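MMACHC-like protein (Caenorhabditis elegans, PDB 5UJC) binds vitamin B12 and probably removes the upper-axial ligand of cobalamins such as cyanocobalamin and methylcobalamin, using a flavin with NADPH or glutathione, during B12 trafficking. Local coordinates at residues 27-31 / 137-143; 43-47 / 129-133; 83-87 / 257-261; 113-119 / 188-194; 159-165 / 219-224. All blocks are in the same frame, centred on the assembly; numbering follows the deposited sequence.

Contact 1 of 5, residues 27-31 / 137-143; sequences SHMFK and CGHVAGA
Phe-30, Ala-141 and His-28 bury the most surface where the edge strand 27-31 meets the end of the helix that runs into 137-143. The methyl group of Ala-141 sits between the two aromatic residues, with its CB 3.9 Å from Phe-30 CB and 4.0 Å from His-28 CB. Phe-30 holds CG between its own backbone N and carbonyl carbon (chi1 66°), which lays the ring along the helix flank. There its CZ approaches Cys-137 SG at 3.7 Å, an oblique sulfur-aromatic contact, while CD2 meets Val-140 CG2. The imidazole of His-28 receives Ala-143 CB squarely over one face, 3.5 Å from the ring centroid and 2° off the normal, a CH-pi contact. At its rim, ND1 shares a water with Ala-141 O, and NE2 is hydrogen-bonded to Glu-26. A second water donates to both Met-29 O and Ala-141 O, so Ala-141 O is linked to the strand by two waters, with no direct hydrogen bond between the segments. Were His-28 an alanine, the Ala-143 methyl would probably lose the ring it packs on and the first water its strand-side partner. Gly-142, with positive phi, closes the helix in a Schellman motif, and the whole is a helix C-terminus packed on a sheet, beside the cobalamin pocket to which His-139 belongs.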
# COMPACT_ATOMS: atom_id res chain seq x y z
N SER A 27 -3.31 -2.18 9.73
CA SER A 27 -3.15 -3.59 9.39
C SER A 27 -4.48 -4.29 9.33
O SER A 27 -5.42 -3.95 10.06
CB SER A 27 -2.18 -4.31 10.34
OG SER A 27 -2.76 -4.57 11.58
N HIS A 28 -4.54 -5.31 8.45
CA HIS A 28 -5.75 -6.07 8.21
C HIS A 28 -5.39 -7.56 8.08
O HIS A 28 -4.52 -7.93 7.29
CB HIS A 28 -6.42 -5.60 6.91
CG HIS A 28 -6.77 -4.16 6.92
ND1 HIS A 28 -8.03 -3.71 7.18
CD2 HIS A 28 -6.01 -3.06 6.70
CE1 HIS A 28 -8.04 -2.39 7.11
NE2 HIS A 28 -6.82 -1.97 6.86
N MET A 29 -6.07 -8.40 8.85
CA MET A 29 -5.78 -9.82 8.87
C MET A 29 -6.53 -10.54 7.75
O MET A 29 -7.68 -10.21 7.43
CB MET A 29 -6.15 -10.41 10.23
CG MET A 29 -5.61 -11.82 10.45
SD MET A 29 -5.68 -12.41 12.12
CE MET A 29 -7.40 -12.61 12.35
N PHE A 30 -5.89 -11.56 7.16
CA PHE A 30 -6.57 -12.43 6.22
C PHE A 30 -5.92 -13.78 6.16
O PHE A 30 -4.85 -13.99 6.72
CB PHE A 30 -6.63 -11.79 4.83
CG PHE A 30 -5.29 -11.62 4.14
CD1 PHE A 30 -4.43 -10.58 4.48
CD2 PHE A 30 -4.91 -12.48 3.12
CE1 PHE A 30 -3.21 -10.43 3.83
CE2 PHE A 30 -3.71 -12.32 2.46
CZ PHE A 30 -2.87 -11.28 2.80
N LYS A 31 -6.62 -14.74 5.54
CA LYS A 31 -6.12 -16.09 5.39
C LYS A 31 -5.47 -16.22 4.01
O LYS A 31 -6.03 -15.78 3.03
CB LYS A 31 -7.26 -17.11 5.54
CG LYS A 31 -7.94 -17.08 6.89
CD LYS A 31 -9.08 -18.08 6.96
CE LYS A 31 -10.26 -17.69 6.07
NZ LYS A 31 -11.53 -18.28 6.58
N CYS A 137 -5.09 -8.65 -2.09
CA CYS A 137 -5.05 -8.77 -0.63
C CYS A 137 -6.02 -7.79 0.03
O CYS A 137 -6.72 -8.14 0.95
CB CYS A 137 -3.64 -8.51 -0.07
SG CYS A 137 -2.41 -9.72 -0.53
N GLY A 138 -6.01 -6.55 -0.43
CA GLY A 138 -6.86 -5.54 0.17
C GLY A 138 -8.33 -5.86 0.07
O GLY A 138 -9.12 -5.57 1.00
N HIS A 139 -8.72 -6.46 -1.05
CA HIS A 139 -10.12 -6.80 -1.25
C HIS A 139 -10.53 -8.00 -0.36
O HIS A 139 -11.53 -7.95 0.36
CB HIS A 139 -10.36 -7.11 -2.72
CG HIS A 139 -11.81 -7.16 -3.11
ND1 HIS A 139 -12.48 -6.06 -3.58
CD2 HIS A 139 -12.70 -8.17 -3.08
CE1 HIS A 139 -13.73 -6.40 -3.84
NE2 HIS A 139 -13.89 -7.68 -3.54
N VAL A 140 -9.72 -9.07 -0.38
CA VAL A 140 -10.07 -10.23 0.39
C VAL A 140 -9.97 -9.99 1.90
O VAL A 140 -10.69 -10.63 2.68
CB VAL A 140 -9.30 -11.50 -0.02
CG1 VAL A 140 -9.49 -11.79 -1.52
CG2 VAL A 140 -7.84 -11.45 0.37
N ALA A 141 -9.14 -9.02 2.30
CA ALA A 141 -9.03 -8.65 3.73
C ALA A 141 -10.10 -7.64 4.16
O ALA A 141 -10.20 -7.31 5.33
CB ALA A 141 -7.67 -8.10 4.03
N GLY A 142 -10.85 -7.12 3.19
CA GLY A 142 -11.90 -6.12 3.47
C GLY A 142 -11.38 -4.70 3.65
O GLY A 142 -12.13 -3.83 4.08
N ALA A 143 -10.10 -4.48 3.37
CA ALA A 143 -9.49 -3.16 3.60
C ALA A 143 -9.90 -2.11 2.59
O ALA A 143 -10.06 -0.94 2.95
CB ALA A 143 -7.97 -3.28 3.62
O HOH W 1 -10.45 -4.98 6.97
O HOH W 2 -9.70 -8.54 7.70

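Contact 2 of 5, residues 43-47 / 129-133; sequences SPFAL and RPKIL
The ring of Phe-45 is sandwiched between two aliphatic groups from the same segment: Leu-133 CD1 stands over the centre of one face, 3.6 Å from the centroid, and Arg-129 CD lies over the opposite face, nearer the rim, at 4.1 Å. Both are CH-pi contacts, and Pro-130 O meets the ring edge near its plane. Arg-129 bends at chi3 (54°), which turns its guanidinium toward Pro-44 O, nearly perpendicular to the phenyl plane. Pro-44 O then rests over the guanidinium face, 3.3 Å from Arg-129 CZ, an approach likely to be electrostatic, since the angle to NH2 is too poor for a hydrogen bond. Further along, Leu-47 CD1 touches Ile-132 CD1 at 3.7 Å, and a water donates to both Phe-45 O and Lys-131 O, bridging the two backbones. Within 43-47, Ser-43 OG accepts from Phe-45 N in an ST turn inside the type I turn 43-46. Two loops without regular structure thus join to form a wall of the cobalamin pocket, where Ile-132 O accepts a hydrogen bond from the ligand.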
# COMPACT_ATOMS: atom_id res chain seq x y z
N SER A 43 -2.67 -20.34 -10.41
CA SER A 43 -2.03 -19.20 -11.04
C SER A 43 -0.57 -19.07 -10.58
O SER A 43 -0.20 -19.58 -9.52
CB SER A 43 -2.82 -17.94 -10.78
OG SER A 43 -2.36 -17.32 -9.73
N PRO A 44 0.25 -18.33 -11.34
CA PRO A 44 1.64 -18.09 -10.91
C PRO A 44 1.74 -17.36 -9.56
O PRO A 44 2.80 -17.37 -8.91
CB PRO A 44 2.21 -17.23 -12.04
CG PRO A 44 1.38 -17.53 -13.20
CD PRO A 44 0.01 -17.87 -12.71
N PHE A 45 0.66 -16.69 -9.19
CA PHE A 45 0.61 -15.87 -8.00
C PHE A 45 0.21 -16.65 -6.74
O PHE A 45 0.29 -16.14 -5.65
CB PHE A 45 -0.37 -14.71 -8.22
CG PHE A 45 0.11 -13.73 -9.24
CD1 PHE A 45 1.10 -12.83 -8.92
CD2 PHE A 45 -0.38 -13.75 -10.54
CE1 PHE A 45 1.58 -11.96 -9.87
CE2 PHE A 45 0.08 -12.87 -11.48
CZ PHE A 45 1.05 -11.96 -11.14
N ALA A 46 -0.28 -17.88 -6.90
CA ALA A 46 -0.67 -18.68 -5.74
C ALA A 46 0.52 -18.80 -4.75
O ALA A 46 1.64 -19.03 -5.16
CB ALA A 46 -1.14 -20.05 -6.18
N LEU A 47 0.25 -18.62 -3.46
CA LEU A 47 1.29 -18.64 -2.46
C LEU A 47 1.37 -20.02 -1.81
O LEU A 47 0.33 -20.65 -1.58
CB LEU A 47 1.00 -17.58 -1.40
CG LEU A 47 0.98 -16.15 -1.92
CD1 LEU A 47 0.40 -15.20 -0.86
CD2 LEU A 47 2.39 -15.71 -2.31
N ARG A 129 8.04 -10.66 -11.85
CA ARG A 129 6.66 -10.89 -11.41
C ARG A 129 6.52 -10.38 -9.99
O ARG A 129 7.31 -10.76 -9.12
CB ARG A 129 6.28 -12.37 -11.48
CG ARG A 129 4.82 -12.60 -11.07
CD ARG A 129 4.39 -14.05 -11.12
NE ARG A 129 5.25 -14.96 -10.33
CZ ARG A 129 5.23 -15.13 -8.99
NH1 ARG A 129 4.51 -14.31 -8.18
NH2 ARG A 129 5.99 -16.08 -8.45
N PRO A 130 5.47 -9.59 -9.71
CA PRO A 130 5.24 -9.23 -8.31
C PRO A 130 5.02 -10.47 -7.45
O PRO A 130 4.34 -11.38 -7.86
CB PRO A 130 3.97 -8.38 -8.36
CG PRO A 130 3.95 -7.84 -9.75
CD PRO A 130 4.50 -8.94 -10.60
N LYS A 131 5.64 -10.49 -6.28
CA LYS A 131 5.49 -11.62 -5.38
C LYS A 131 4.13 -11.73 -4.76
O LYS A 131 3.71 -12.85 -4.41
CB LYS A 131 6.56 -11.60 -4.31
CG LYS A 131 7.96 -11.73 -4.86
CD LYS A 131 8.96 -12.26 -3.82
CE LYS A 131 8.92 -13.77 -3.75
NZ LYS A 131 10.23 -14.35 -3.32
N ILE A 132 3.45 -10.61 -4.55
CA ILE A 132 2.10 -10.64 -4.00
C ILE A 132 1.30 -9.47 -4.54
O ILE A 132 1.84 -8.37 -4.75
CB ILE A 132 2.11 -10.68 -2.46
CG1 ILE A 132 0.72 -11.11 -1.93
CG2 ILE A 132 2.55 -9.34 -1.87
CD1 ILE A 132 0.75 -11.52 -0.49
N LEU A 133 0.03 -9.73 -4.87
CA LEU A 133 -0.82 -8.74 -5.52
C LEU A 133 -1.63 -8.01 -4.46
O LEU A 133 -2.57 -8.55 -3.88
CB LEU A 133 -1.73 -9.41 -6.57
CG LEU A 133 -0.95 -10.01 -7.74
CD1 LEU A 133 -1.91 -10.66 -8.69
CD2 LEU A 133 -0.10 -8.96 -8.46
O HOH W 3 1.25 -13.73 -5.38

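Contact 3 of 5, residues 83-87 / 257-261; sequences FDEVC and WEVLR
Phe-83 swings its ring away from its own backbone N (chi1 -178°) and reaches straight across to helix 257-261, while Arg-261, similarly set at chi1 (-176°) but bent at chi3, brings the face of its guanidinium against the edge of the phenyl ring. Phe-83 CD2 lies over that face, 3.6 Å from Arg-261 CZ, while Arg-261 CA covers a face of the phenyl ring. Arg-261 NH2 donates to Asp-84 OD1 (3.0 Å), met nearly head-on with the carboxylate steeply turned to the guanidinium. The same arginine grips Glu-258 side-on, NE to OE1 and NH2 to OE2, each 2.8 Å and almost straight, and its NH1 forms a salt bridge with Glu-265; this should offset the nearness of the acids. With a leucine at Arg-261, Asp-84 and Glu-258 would probably be left without their shared counter-charge. Alongside, Cys-87 CA lies over the five-membered ring of Trp-257, 3.9 Å from its centroid, and Phe-83 CE1 meets Trp-257 CE3 obliquely at 3.4 Å. Trp-257 NE1 is hydrogen-bonded to Val-90 O. The two helices run nearly antiparallel, their segment axes 10.9 Å apart; Leu-260 packs on Phe-65 and Phe-69 of helix 62-80 and on Phe-248 of helix 243-250.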
# COMPACT_ATOMS: atom_id res chain seq x y z
N PHE A 83 20.86 18.94 4.19
CA PHE A 83 19.93 18.38 3.25
C PHE A 83 20.65 17.85 1.99
O PHE A 83 20.32 16.77 1.47
CB PHE A 83 18.85 19.41 2.89
CG PHE A 83 17.81 18.89 1.96
CD1 PHE A 83 16.89 17.96 2.39
CD2 PHE A 83 17.77 19.30 0.67
CE1 PHE A 83 15.93 17.47 1.55
CE2 PHE A 83 16.79 18.84 -0.19
CZ PHE A 83 15.88 17.93 0.26
N ASP A 84 21.60 18.61 1.47
CA ASP A 84 22.28 18.19 0.25
C ASP A 84 23.01 16.84 0.47
O ASP A 84 23.01 15.99 -0.39
CB ASP A 84 23.26 19.25 -0.24
CG ASP A 84 22.57 20.45 -0.88
OD1 ASP A 84 21.40 20.35 -1.30
OD2 ASP A 84 23.22 21.50 -0.97
N GLU A 85 23.56 16.64 1.66
CA GLU A 85 24.21 15.37 1.98
C GLU A 85 23.23 14.20 2.06
O GLU A 85 23.50 13.14 1.53
CB GLU A 85 25.04 15.46 3.27
CG GLU A 85 25.99 14.27 3.47
CD GLU A 85 27.07 14.14 2.37
OE1 GLU A 85 27.30 15.12 1.62
OE2 GLU A 85 27.70 13.05 2.28
N VAL A 86 22.08 14.42 2.68
CA VAL A 86 21.08 13.38 2.74
C VAL A 86 20.66 12.98 1.34
O VAL A 86 20.53 11.80 1.03
CB VAL A 86 19.81 13.81 3.49
CG1 VAL A 86 18.86 12.62 3.61
CG2 VAL A 86 20.12 14.33 4.84
N CYS A 87 20.41 13.98 0.50
CA CYS A 87 19.98 13.72 -0.90
C CYS A 87 20.99 12.88 -1.65
O CYS A 87 20.61 11.96 -2.38
CB CYS A 87 19.77 15.02 -1.64
SG CYS A 87 18.35 15.92 -1.07
N TRP A 257 13.34 14.94 -4.34
CA TRP A 257 14.01 15.40 -3.10
C TRP A 257 13.78 16.90 -2.87
O TRP A 257 13.57 17.31 -1.75
CB TRP A 257 15.52 15.10 -3.10
CG TRP A 257 15.92 13.85 -2.30
CD1 TRP A 257 16.54 12.73 -2.78
CD2 TRP A 257 15.78 13.65 -0.88
NE1 TRP A 257 16.77 11.84 -1.76
CE2 TRP A 257 16.33 12.39 -0.58
CE3 TRP A 257 15.25 14.41 0.16
CZ2 TRP A 257 16.36 11.86 0.72
CZ3 TRP A 257 15.28 13.88 1.47
CH2 TRP A 257 15.82 12.62 1.72
N GLU A 258 13.76 17.70 -3.93
CA GLU A 258 13.58 19.14 -3.77
C GLU A 258 12.21 19.51 -3.17
O GLU A 258 12.09 20.55 -2.49
CB GLU A 258 13.82 19.89 -5.09
CG GLU A 258 15.30 20.04 -5.46
CD GLU A 258 16.14 20.78 -4.41
OE1 GLU A 258 15.62 21.73 -3.75
OE2 GLU A 258 17.33 20.45 -4.27
N VAL A 259 11.22 18.64 -3.34
CA VAL A 259 9.91 18.85 -2.72
C VAL A 259 10.03 18.85 -1.17
O VAL A 259 9.25 19.52 -0.48
CB VAL A 259 8.91 17.77 -3.21
CG1 VAL A 259 7.57 17.90 -2.51
CG2 VAL A 259 8.73 17.87 -4.71
N LEU A 260 11.03 18.13 -0.65
CA LEU A 260 11.20 17.98 0.79
C LEU A 260 12.09 19.02 1.43
O LEU A 260 12.14 19.11 2.66
CB LEU A 260 11.76 16.59 1.11
CG LEU A 260 10.97 15.43 0.56
CD1 LEU A 260 11.57 14.12 1.06
CD2 LEU A 260 9.47 15.46 0.92
N ARG A 261 12.80 19.82 0.63
CA ARG A 261 13.76 20.77 1.18
C ARG A 261 13.15 21.67 2.32
O ARG A 261 13.75 21.82 3.40
CB ARG A 261 14.43 21.60 0.09
CG ARG A 261 15.51 22.53 0.63
CD ARG A 261 16.11 23.40 -0.45
NE ARG A 261 16.90 22.62 -1.40
CZ ARG A 261 18.20 22.35 -1.27
NH1 ARG A 261 18.89 22.77 -0.22
NH2 ARG A 261 18.82 21.64 -2.19

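Contact 4 of 5, residues 113-119 / 188-194; sequences EENFEIL and SVLIFPN
Four backbone hydrogen bonds join strand 117-119 to 188-192: Glu-117 and Ile-191 exchange a pair, both 2.9 Å between N and O, and Leu-119 and Val-189 exchange another. Between these antiparallel hydrogen-bonded pairs, Ile-118 and Leu-190 form a non-hydrogen-bonded pair whose side chains run side by side, with Ile-118 CG1 only 3.5 Å from Leu-190 CD2. Beyond the regular ladder, Phe-116 CB meets Phe-192 CE1 at 3.6 Å, their rings oblique. Asn-115 ND2 then donates to Asn-194 OD1 (2.7 Å), arriving above the carbonyl plane. A water donates to Glu-113 OE1 and Asn-115 O and accepts from Asn-194 N, while Glu-113 OE2 is hydrogen-bonded to His-7. Helices 5-18 and 93-109 pack against the face bearing Ile-118 and Leu-190. The backbone bonds thus fix the register of the strands, whereas beyond the ladder, where the chain turns a corner at Pro-193 and Asn-194, the water satisfies Asn-115 O and Asn-194 N and the amide link holds the two chains together.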
# COMPACT_ATOMS: atom_id res chain seq x y z
N GLU A 113 6.16 -13.93 17.75
CA GLU A 113 6.12 -15.04 16.76
C GLU A 113 7.38 -14.96 15.91
O GLU A 113 7.57 -14.01 15.16
CB GLU A 113 4.87 -14.95 15.86
CG GLU A 113 4.76 -16.10 14.84
CD GLU A 113 4.66 -17.49 15.48
OE1 GLU A 113 5.05 -18.47 14.81
OE2 GLU A 113 4.20 -17.61 16.63
N GLU A 114 8.31 -15.90 16.13
CA GLU A 114 9.65 -15.78 15.55
C GLU A 114 9.68 -16.01 14.03
O GLU A 114 10.51 -15.44 13.34
CB GLU A 114 10.65 -16.70 16.26
CG GLU A 114 10.51 -18.17 15.96
CD GLU A 114 11.51 -19.01 16.77
OE1 GLU A 114 12.38 -18.42 17.44
OE2 GLU A 114 11.42 -20.26 16.75
N ASN A 115 8.73 -16.79 13.53
CA ASN A 115 8.73 -17.22 12.11
C ASN A 115 7.74 -16.42 11.28
O ASN A 115 6.54 -16.57 11.43
CB ASN A 115 8.38 -18.72 12.05
CG ASN A 115 8.40 -19.29 10.63
OD1 ASN A 115 8.77 -18.60 9.67
ND2 ASN A 115 8.03 -20.56 10.51
N PHE A 116 8.25 -15.51 10.45
CA PHE A 116 7.40 -14.82 9.50
C PHE A 116 8.17 -14.39 8.27
O PHE A 116 9.39 -14.25 8.29
CB PHE A 116 6.69 -13.60 10.14
CG PHE A 116 7.62 -12.61 10.78
CD1 PHE A 116 7.99 -12.74 12.13
CD2 PHE A 116 8.10 -11.52 10.07
CE1 PHE A 116 8.81 -11.82 12.74
CE2 PHE A 116 8.94 -10.60 10.68
CZ PHE A 116 9.30 -10.76 12.01
N GLU A 117 7.43 -14.23 7.18
CA GLU A 117 7.96 -13.72 5.92
C GLU A 117 7.36 -12.35 5.65
O GLU A 117 6.22 -12.07 6.07
CB GLU A 117 7.56 -14.66 4.78
CG GLU A 117 8.07 -16.09 4.96
CD GLU A 117 9.59 -16.19 4.92
OE1 GLU A 117 10.23 -15.38 4.22
OE2 GLU A 117 10.13 -17.11 5.57
N ILE A 118 8.13 -11.49 5.00
CA ILE A 118 7.65 -10.16 4.65
C ILE A 118 7.76 -9.96 3.15
O ILE A 118 8.83 -10.20 2.56
CB ILE A 118 8.46 -9.01 5.37
CG1 ILE A 118 8.57 -9.25 6.88
CG2 ILE A 118 7.83 -7.66 5.02
CD1 ILE A 118 9.22 -8.10 7.64
N LEU A 119 6.65 -9.57 2.52
CA LEU A 119 6.61 -9.25 1.09
C LEU A 119 6.14 -7.82 0.94
O LEU A 119 5.17 -7.44 1.55
CB LEU A 119 5.61 -10.20 0.37
CG LEU A 119 6.03 -11.66 0.32
CD1 LEU A 119 4.93 -12.49 -0.34
CD2 LEU A 119 7.35 -11.85 -0.44
N SER A 188 3.05 -3.74 2.75
CA SER A 188 3.68 -5.03 3.02
C SER A 188 2.64 -6.05 3.44
O SER A 188 1.58 -5.71 3.96
CB SER A 188 4.76 -4.93 4.13
OG SER A 188 5.77 -3.98 3.81
N VAL A 189 2.97 -7.32 3.23
CA VAL A 189 2.23 -8.40 3.81
C VAL A 189 3.18 -9.26 4.64
O VAL A 189 4.27 -9.60 4.18
CB VAL A 189 1.55 -9.27 2.73
CG1 VAL A 189 1.05 -10.58 3.33
CG2 VAL A 189 0.40 -8.51 2.06
N LEU A 190 2.77 -9.54 5.86
CA LEU A 190 3.46 -10.46 6.76
C LEU A 190 2.73 -11.78 6.74
O LEU A 190 1.51 -11.82 6.87
CB LEU A 190 3.46 -9.91 8.17
CG LEU A 190 3.97 -8.50 8.39
CD1 LEU A 190 3.83 -8.11 9.84
CD2 LEU A 190 5.38 -8.32 7.94
N ILE A 191 3.47 -12.86 6.53
CA ILE A 191 2.88 -14.20 6.51
C ILE A 191 3.50 -14.99 7.66
O ILE A 191 4.70 -14.98 7.84
CB ILE A 191 3.16 -14.91 5.17
CG1 ILE A 191 2.64 -14.04 4.00
CG2 ILE A 191 2.50 -16.30 5.15
CD1 ILE A 191 2.94 -14.60 2.61
N PHE A 192 2.64 -15.68 8.43
CA PHE A 192 3.05 -16.42 9.63
C PHE A 192 2.81 -17.92 9.42
O PHE A 192 1.72 -18.42 9.72
CB PHE A 192 2.28 -15.91 10.82
CG PHE A 192 2.51 -14.44 11.08
CD1 PHE A 192 3.55 -14.02 11.88
CD2 PHE A 192 1.69 -13.49 10.49
CE1 PHE A 192 3.79 -12.67 12.07
CE2 PHE A 192 1.94 -12.13 10.70
CZ PHE A 192 2.98 -11.74 11.47
N PRO A 193 3.81 -18.63 8.88
CA PRO A 193 3.54 -20.00 8.43
C PRO A 193 3.11 -20.96 9.52
O PRO A 193 2.48 -21.98 9.21
CB PRO A 193 4.90 -20.44 7.82
CG PRO A 193 5.57 -19.18 7.45
CD PRO A 193 5.16 -18.18 8.50
N ASN A 194 3.45 -20.66 10.78
CA ASN A 194 3.10 -21.55 11.90
C ASN A 194 1.82 -21.15 12.63
O ASN A 194 1.47 -21.77 13.63
CB ASN A 194 4.26 -21.63 12.91
CG ASN A 194 5.53 -22.18 12.30
OD1 ASN A 194 6.63 -21.68 12.56
ND2 ASN A 194 5.39 -23.20 11.47
O HOH W 4 4.57 -18.36 12.05

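Contact 5 of 5, residues 159-165 / 219-224; sequences WPPAGRM and LEKFNY
Arg-164 lays its guanidinium flat on the ring of Tyr-224, with CZ 4.0 Å from the ring centroid and the planes 29° apart, a cation-pi stack offset toward the rim. Bends at chi2 and chi3 (-77° and -59°) bring the guanidinium over the ring; the backbone position already sets Arg-164 CB 3.6 Å from Tyr-224 CE1. Met-165 CG comes up at the ring edge, 3.8 Å from Tyr-224 CE1, and its CE methyl reaches Asn-223 O and OD1. Pro-161 CD and CG both lie 3.4 Å from Tyr-224 OH, and a water that donates to Pro-161 O also donates its lone pair to this hydroxyl's proton. Glu-220, one turn before Tyr-224, accepts from Trp-159 NE1 through the anti lone pair of OE2 (2.8 Å), within the indole plane, while Trp-159 CH2 rests on Leu-219 CD1. Asn-223 ND2 is held by Leu-219 O and by Ile-172 O, which steadies the amide whose OD1 is hydrogen-bonded to the cobalamin. An irregular loop is thereby fastened along a helix that lines the B12 pocket.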
# COMPACT_ATOMS: atom_id res chain seq x y z
N TRP A 159 -14.18 -1.17 -24.15
CA TRP A 159 -13.67 -0.44 -22.99
C TRP A 159 -12.87 -1.42 -22.11
O TRP A 159 -13.35 -2.52 -21.86
CB TRP A 159 -14.83 0.19 -22.17
CG TRP A 159 -14.33 1.05 -21.07
CD1 TRP A 159 -14.01 2.38 -21.14
CD2 TRP A 159 -13.91 0.61 -19.77
NE1 TRP A 159 -13.44 2.79 -19.98
CE2 TRP A 159 -13.36 1.73 -19.12
CE3 TRP A 159 -13.93 -0.61 -19.11
CZ2 TRP A 159 -12.88 1.67 -17.82
CZ3 TRP A 159 -13.45 -0.68 -17.82
CH2 TRP A 159 -12.94 0.46 -17.18
N PRO A 160 -11.69 -1.02 -21.60
CA PRO A 160 -11.07 0.28 -21.87
C PRO A 160 -10.55 0.40 -23.28
O PRO A 160 -10.43 -0.60 -23.97
CB PRO A 160 -9.89 0.31 -20.88
CG PRO A 160 -9.60 -1.11 -20.60
CD PRO A 160 -10.92 -1.81 -20.63
N PRO A 161 -10.24 1.64 -23.72
CA PRO A 161 -9.51 1.86 -24.97
C PRO A 161 -8.24 1.01 -25.03
O PRO A 161 -7.67 0.67 -23.99
CB PRO A 161 -9.14 3.35 -24.91
CG PRO A 161 -10.14 3.96 -24.00
CD PRO A 161 -10.49 2.91 -23.00
N ALA A 162 -7.82 0.65 -26.24
CA ALA A 162 -6.52 -0.02 -26.43
C ALA A 162 -5.50 0.99 -26.88
O ALA A 162 -5.82 1.94 -27.59
CB ALA A 162 -6.65 -1.14 -27.46
N GLY A 163 -4.25 0.79 -26.44
CA GLY A 163 -3.11 1.57 -26.94
C GLY A 163 -3.12 3.03 -26.53
O GLY A 163 -2.60 3.87 -27.26
N ARG A 164 -3.68 3.34 -25.36
CA ARG A 164 -3.68 4.72 -24.86
C ARG A 164 -2.48 4.98 -23.94
O ARG A 164 -2.18 6.13 -23.61
CB ARG A 164 -4.99 5.02 -24.10
CG ARG A 164 -6.17 5.38 -25.01
CD ARG A 164 -6.08 6.81 -25.53
NE ARG A 164 -6.05 7.79 -24.44
CZ ARG A 164 -7.13 8.23 -23.77
NH1 ARG A 164 -8.36 7.78 -24.07
NH2 ARG A 164 -6.98 9.13 -22.78
N MET A 165 -1.78 3.92 -23.54
CA MET A 165 -0.71 4.06 -22.56
C MET A 165 0.63 3.65 -23.15
O MET A 165 0.70 3.02 -24.23
CB MET A 165 -1.01 3.25 -21.33
CG MET A 165 -2.30 3.68 -20.66
SD MET A 165 -2.80 2.53 -19.43
CE MET A 165 -1.68 2.97 -18.10
N LEU A 219 -11.22 4.75 -13.15
CA LEU A 219 -10.16 3.96 -13.70
C LEU A 219 -9.41 4.69 -14.82
O LEU A 219 -8.18 4.55 -14.94
CB LEU A 219 -10.67 2.59 -14.17
CG LEU A 219 -11.11 1.63 -13.06
CD1 LEU A 219 -11.81 0.41 -13.59
CD2 LEU A 219 -9.94 1.25 -12.23
N GLU A 220 -10.13 5.45 -15.63
CA GLU A 220 -9.49 6.30 -16.64
C GLU A 220 -8.64 7.40 -15.99
O GLU A 220 -7.53 7.65 -16.42
CB GLU A 220 -10.52 6.90 -17.59
CG GLU A 220 -11.16 5.82 -18.50
CD GLU A 220 -12.16 6.36 -19.50
OE1 GLU A 220 -12.21 7.58 -19.70
OE2 GLU A 220 -12.88 5.53 -20.12
N LYS A 221 -9.16 8.05 -14.95
CA LYS A 221 -8.40 9.11 -14.27
C LYS A 221 -7.12 8.54 -13.66
O LYS A 221 -6.07 9.17 -13.67
CB LYS A 221 -9.24 9.78 -13.18
CG LYS A 221 -10.29 10.77 -13.70
CD LYS A 221 -9.66 12.06 -14.27
CE LYS A 221 -8.61 12.70 -13.34
NZ LYS A 221 -8.23 14.10 -13.73
N PHE A 222 -7.21 7.33 -13.14
CA PHE A 222 -6.06 6.65 -12.55
C PHE A 222 -5.01 6.31 -13.64
O PHE A 222 -3.84 6.65 -13.51
CB PHE A 222 -6.53 5.38 -11.83
CG PHE A 222 -5.42 4.56 -11.20
CD1 PHE A 222 -4.49 5.15 -10.34
CD2 PHE A 222 -5.34 3.18 -11.42
CE1 PHE A 222 -3.52 4.38 -9.74
CE2 PHE A 222 -4.37 2.43 -10.81
CZ PHE A 222 -3.47 3.02 -9.96
N ASN A 223 -5.43 5.61 -14.68
CA ASN A 223 -4.47 5.14 -15.67
C ASN A 223 -3.90 6.24 -16.55
O ASN A 223 -2.73 6.17 -16.93
CB ASN A 223 -5.07 4.04 -16.51
CG ASN A 223 -5.10 2.72 -15.76
OD1 ASN A 223 -4.05 2.11 -15.52
ND2 ASN A 223 -6.29 2.31 -15.32
N TYR A 224 -4.73 7.25 -16.87
CA TYR A 224 -4.35 8.29 -17.85
C TYR A 224 -3.86 9.59 -17.21
O TYR A 224 -3.18 10.38 -17.87
CB TYR A 224 -5.51 8.60 -18.77
CG TYR A 224 -6.09 7.40 -19.51
CD1 TYR A 224 -5.28 6.30 -19.86
CD2 TYR A 224 -7.41 7.40 -19.92
CE1 TYR A 224 -5.81 5.23 -20.57
CE2 TYR A 224 -7.94 6.33 -20.61
CZ TYR A 224 -7.14 5.25 -20.93
OH TYR A 224 -7.69 4.22 -21.65
O HOH W 5 -6.25 1.92 -22.09

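Overall arrangement
From the N terminus, strand 25-31 opens contact 1, which closes at helix 134-140 and holds contact 2 nested inside its loop; contact 2 ties the loop after helix 32-39 to the one before helix 134-140. Contact 3 opens next at helix 83-89 and closes near the C terminus, crossing contacts 1 and 2 but enclosing contacts 4 and 5. Contact 4, pairing edge strand 117-120 with strand 185-196, crosses contacts 1, 2 and 5. Contacts 1, 2 and 4 touch through Cys-137, Ile-132 and Val-189, uniting sheet and pocket wall. Contact 5 follows contacts 1 and 2 in series and fastens the loop before strand 174-176 to helix 212-225 beside the cobalamin, while contact 3 stays remote, about 35 Å between centres from contact 1.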